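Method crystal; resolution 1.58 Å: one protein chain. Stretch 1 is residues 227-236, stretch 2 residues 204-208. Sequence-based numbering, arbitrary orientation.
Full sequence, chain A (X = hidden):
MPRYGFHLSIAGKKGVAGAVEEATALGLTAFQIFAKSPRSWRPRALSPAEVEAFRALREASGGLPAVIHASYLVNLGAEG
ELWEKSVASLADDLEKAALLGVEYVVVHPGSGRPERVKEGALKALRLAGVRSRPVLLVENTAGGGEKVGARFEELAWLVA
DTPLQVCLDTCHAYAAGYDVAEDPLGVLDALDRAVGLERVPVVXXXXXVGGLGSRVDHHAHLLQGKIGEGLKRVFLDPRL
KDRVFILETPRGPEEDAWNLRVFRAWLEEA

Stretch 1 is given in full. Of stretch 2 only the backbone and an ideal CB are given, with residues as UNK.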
# COMPACT_ATOMS: atom_id res chain seq x y z
N ILE A 227 -18.70 0.62 -1.58
CA ILE A 227 -18.41 1.82 -0.81
C ILE A 227 -18.83 3.05 -1.61
O ILE A 227 -19.33 4.02 -1.05
CB ILE A 227 -16.91 1.90 -0.46
CG1 ILE A 227 -16.50 0.64 0.31
CG2 ILE A 227 -16.64 3.15 0.39
CD1 ILE A 227 -15.01 0.52 0.58
N GLY A 228 -18.62 3.00 -2.92
CA GLY A 228 -19.01 4.10 -3.79
C GLY A 228 -18.45 5.46 -3.43
O GLY A 228 -17.25 5.62 -3.23
N GLU A 229 -19.33 6.46 -3.35
CA GLU A 229 -18.91 7.81 -3.03
C GLU A 229 -18.31 7.94 -1.64
O GLU A 229 -17.77 8.99 -1.29
CB GLU A 229 -20.08 8.79 -3.21
CG GLU A 229 -20.56 8.89 -4.65
CD GLU A 229 -19.55 9.54 -5.58
OE1 GLU A 229 -18.38 9.71 -5.19
OE2 GLU A 229 -19.93 9.89 -6.72
N GLY A 230 -18.39 6.88 -0.85
CA GLY A 230 -17.80 6.92 0.48
C GLY A 230 -16.31 7.16 0.33
O GLY A 230 -15.69 7.82 1.17
N LEU A 231 -15.73 6.63 -0.74
CA LEU A 231 -14.30 6.80 -0.99
C LEU A 231 -13.97 8.25 -1.33
O LEU A 231 -12.85 8.71 -1.11
CB LEU A 231 -13.82 5.88 -2.11
CG LEU A 231 -13.86 4.39 -1.81
CD1 LEU A 231 -13.23 3.63 -2.96
CD2 LEU A 231 -13.12 4.09 -0.51
N LYS A 232 -14.95 8.97 -1.88
CA LYS A 232 -14.74 10.37 -2.21
C LYS A 232 -14.50 11.12 -0.90
O LYS A 232 -13.62 11.98 -0.82
CB LYS A 232 -15.97 10.94 -2.92
CG LYS A 232 -15.88 12.45 -3.20
CD LYS A 232 -17.17 13.00 -3.80
CE LYS A 232 -18.33 12.90 -2.81
NZ LYS A 232 -19.59 13.51 -3.33
N ARG A 233 -15.29 10.79 0.11
CA ARG A 233 -15.18 11.43 1.41
C ARG A 233 -13.85 11.14 2.10
O ARG A 233 -13.33 11.98 2.84
CB ARG A 233 -16.35 11.00 2.30
CG ARG A 233 -17.70 11.55 1.84
CD ARG A 233 -18.01 12.90 2.49
NE ARG A 233 -17.05 13.95 2.15
CZ ARG A 233 -16.98 14.54 0.97
NH1 ARG A 233 -16.08 15.49 0.75
NH2 ARG A 233 -17.82 14.20 -0.00
N VAL A 234 -13.28 9.97 1.84
CA VAL A 234 -11.99 9.61 2.42
C VAL A 234 -10.89 10.37 1.66
O VAL A 234 -10.02 11.00 2.26
CB VAL A 234 -11.72 8.09 2.32
CG1 VAL A 234 -10.29 7.77 2.73
CG2 VAL A 234 -12.69 7.34 3.22
N PHE A 235 -10.97 10.32 0.33
CA PHE A 235 -10.00 10.98 -0.53
C PHE A 235 -9.92 12.48 -0.26
O PHE A 235 -8.84 13.06 -0.27
CB PHE A 235 -10.39 10.73 -2.00
CG PHE A 235 -9.40 11.27 -3.00
CD1 PHE A 235 -8.10 10.76 -3.07
CD2 PHE A 235 -9.78 12.25 -3.91
CE1 PHE A 235 -7.20 11.22 -4.03
CE2 PHE A 235 -8.88 12.72 -4.87
CZ PHE A 235 -7.59 12.21 -4.93
N LEU A 236 -11.08 13.09 -0.00
CA LEU A 236 -11.14 14.53 0.23
C LEU A 236 -11.19 14.96 1.68
O LEU A 236 -11.41 16.14 1.97
CB LEU A 236 -12.36 15.10 -0.50
CG LEU A 236 -12.36 14.91 -2.02
CD1 LEU A 236 -13.58 15.61 -2.61
CD2 LEU A 236 -11.08 15.48 -2.62
N UNK A 204 -4.66 2.87 0.50
CA UNK A 204 -5.00 2.03 -0.65
C UNK A 204 -6.51 2.26 -0.74
O UNK A 204 -7.29 1.64 -0.01
CB UNK A 204 -4.61 0.56 -0.48
N UNK A 205 -6.90 3.18 -1.62
CA UNK A 205 -8.29 3.58 -1.80
C UNK A 205 -9.07 2.64 -2.70
O UNK A 205 -9.58 3.03 -3.75
CB UNK A 205 -8.35 5.00 -2.37
N UNK A 206 -9.14 1.38 -2.28
CA UNK A 206 -9.85 0.35 -3.02
C UNK A 206 -11.33 0.30 -2.68
O UNK A 206 -11.71 0.43 -1.52
CB UNK A 206 -9.21 -1.02 -2.75
N UNK A 207 -12.19 0.13 -3.69
CA UNK A 207 -13.60 -0.01 -3.39
C UNK A 207 -13.71 -1.50 -3.10
O UNK A 207 -12.74 -2.24 -3.29
CB UNK A 207 -14.52 0.47 -4.52
N UNK A 208 -14.88 -1.95 -2.67
CA UNK A 208 -15.05 -3.35 -2.29
C UNK A 208 -16.21 -4.08 -2.96
O UNK A 208 -17.30 -3.54 -3.09
CB UNK A 208 -15.24 -3.43 -0.77

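Position 204 lies at the far end of the contact. Its ideal CB has nothing of stretch 1 within 5.5 Å. Stretch 1 therefore sets no preference, and many side chains would fit. The deposited residue is His 204, whose side chain makes no contact with stretch 1.

Position 205 is different. Its CA-to-CB bond points toward stretch 1, and the ideal CB lies 5.1 Å from CD1 of Leu 231. Beyond it, the helix offers a hydrophobic surface made by Leu 231, Val 234 and Phe 235. These side chains bring no charge and no polar group. The space left in front of the CB calls for a medium-sized apolar residue. Leucine, isoleucine or methionine would suit; an alanine would stop short of the helix. The deposited residue is Leu 205, with chi1 t and chi2 p. Its CD1 lies 3.9 Å from CD2 of Leu 231 and 3.8 Å from CG1 of Val 234. Its CD2 lies 3.9 Å from CB of Phe 235. The two methyls thus reach different parts of the helix surface. Leu 205 has the largest area covered by the other stretch of any residue here.

At position 206 the CA-to-CB bond points away from stretch 1. The ideal CB again finds nothing there within 5.5 Å. The contact at this position belongs to the backbone: its O lies 3.8 Å from CD1 of Leu 231 and 3.9 Å from CD1 of Ile 227. Stretch 1 leaves the choice of side chain open. The deposited residue is Asn 206, with chi1 m. CB of Asn 206, the part of its side chain nearest stretch 1, is 6.1 Å from CD1 of Leu 231.

Position 207 has an ideal CB set sideways, 3.8 Å from CD1 of Leu 231 and 5.1 Å from N of Gly 228. The first residues of stretch 1 form a type II' turn, from Ile 227 to Gly 230. The amides of Ile 227 and Gly 228 are two donors close to this position. A short side chain with an acceptor would suit it. Aspartate or asparagine could reach, and aspartate can offer an acceptor to each amide. The deposited residue is Asp 207, with chi1 t, which brings the carboxylate nearer to stretch 1. Ile 227 N donates to Asp 207 OD1 at 2.8 Å, and Gly 228 N donates to Asp 207 OD2 at 3.1 Å. The carboxylate so holds two successive amides of the turn. OD1 of Asp 207 also accepts from the backbone N of position 208, at 2.6 Å. A water donates to OD2 of Asp 207 and to O of Gly 228, both at 2.7 Å, adding a link through water to the two direct hydrogen bonds.

Position 208 also has its CB sideways. The ideal CB is 4.2 Å from CD1 of Ile 227, a purely apolar neighbour. Alanine, serine, threonine or valine are all plausible. The deposited residue is Ser 208, whose CB lies 4.2 Å from CD1 of Ile 227. Its OG hydrogen-bonds elsewhere in the structure.

Stretch 2 204-208: HLNDS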
# COMPACT_ATOMS: atom_id res chain seq x y z
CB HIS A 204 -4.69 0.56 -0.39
CG HIS A 204 -3.24 0.21 -0.53
ND1 HIS A 204 -2.36 0.93 -1.32
CD2 HIS A 204 -2.51 -0.81 -0.01
CE1 HIS A 204 -1.17 0.36 -1.28
NE2 HIS A 204 -1.23 -0.70 -0.50
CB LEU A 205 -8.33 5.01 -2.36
CG LEU A 205 -9.63 5.79 -2.18
CD1 LEU A 205 -9.83 6.15 -0.70
CD2 LEU A 205 -9.58 7.06 -3.02
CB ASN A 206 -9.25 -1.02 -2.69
CG ASN A 206 -7.81 -1.15 -3.14
OD1 ASN A 206 -6.94 -1.59 -2.38
ND2 ASN A 206 -7.55 -0.76 -4.37
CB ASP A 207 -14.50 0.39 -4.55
CG ASP A 207 -15.93 0.69 -4.10
OD1 ASP A 207 -16.38 0.07 -3.11
OD2 ASP A 207 -16.60 1.53 -4.74
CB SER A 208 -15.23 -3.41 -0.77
OG SER A 208 -15.60 -4.70 -0.31
O HOH W 1 -15.87 4.09 -5.05
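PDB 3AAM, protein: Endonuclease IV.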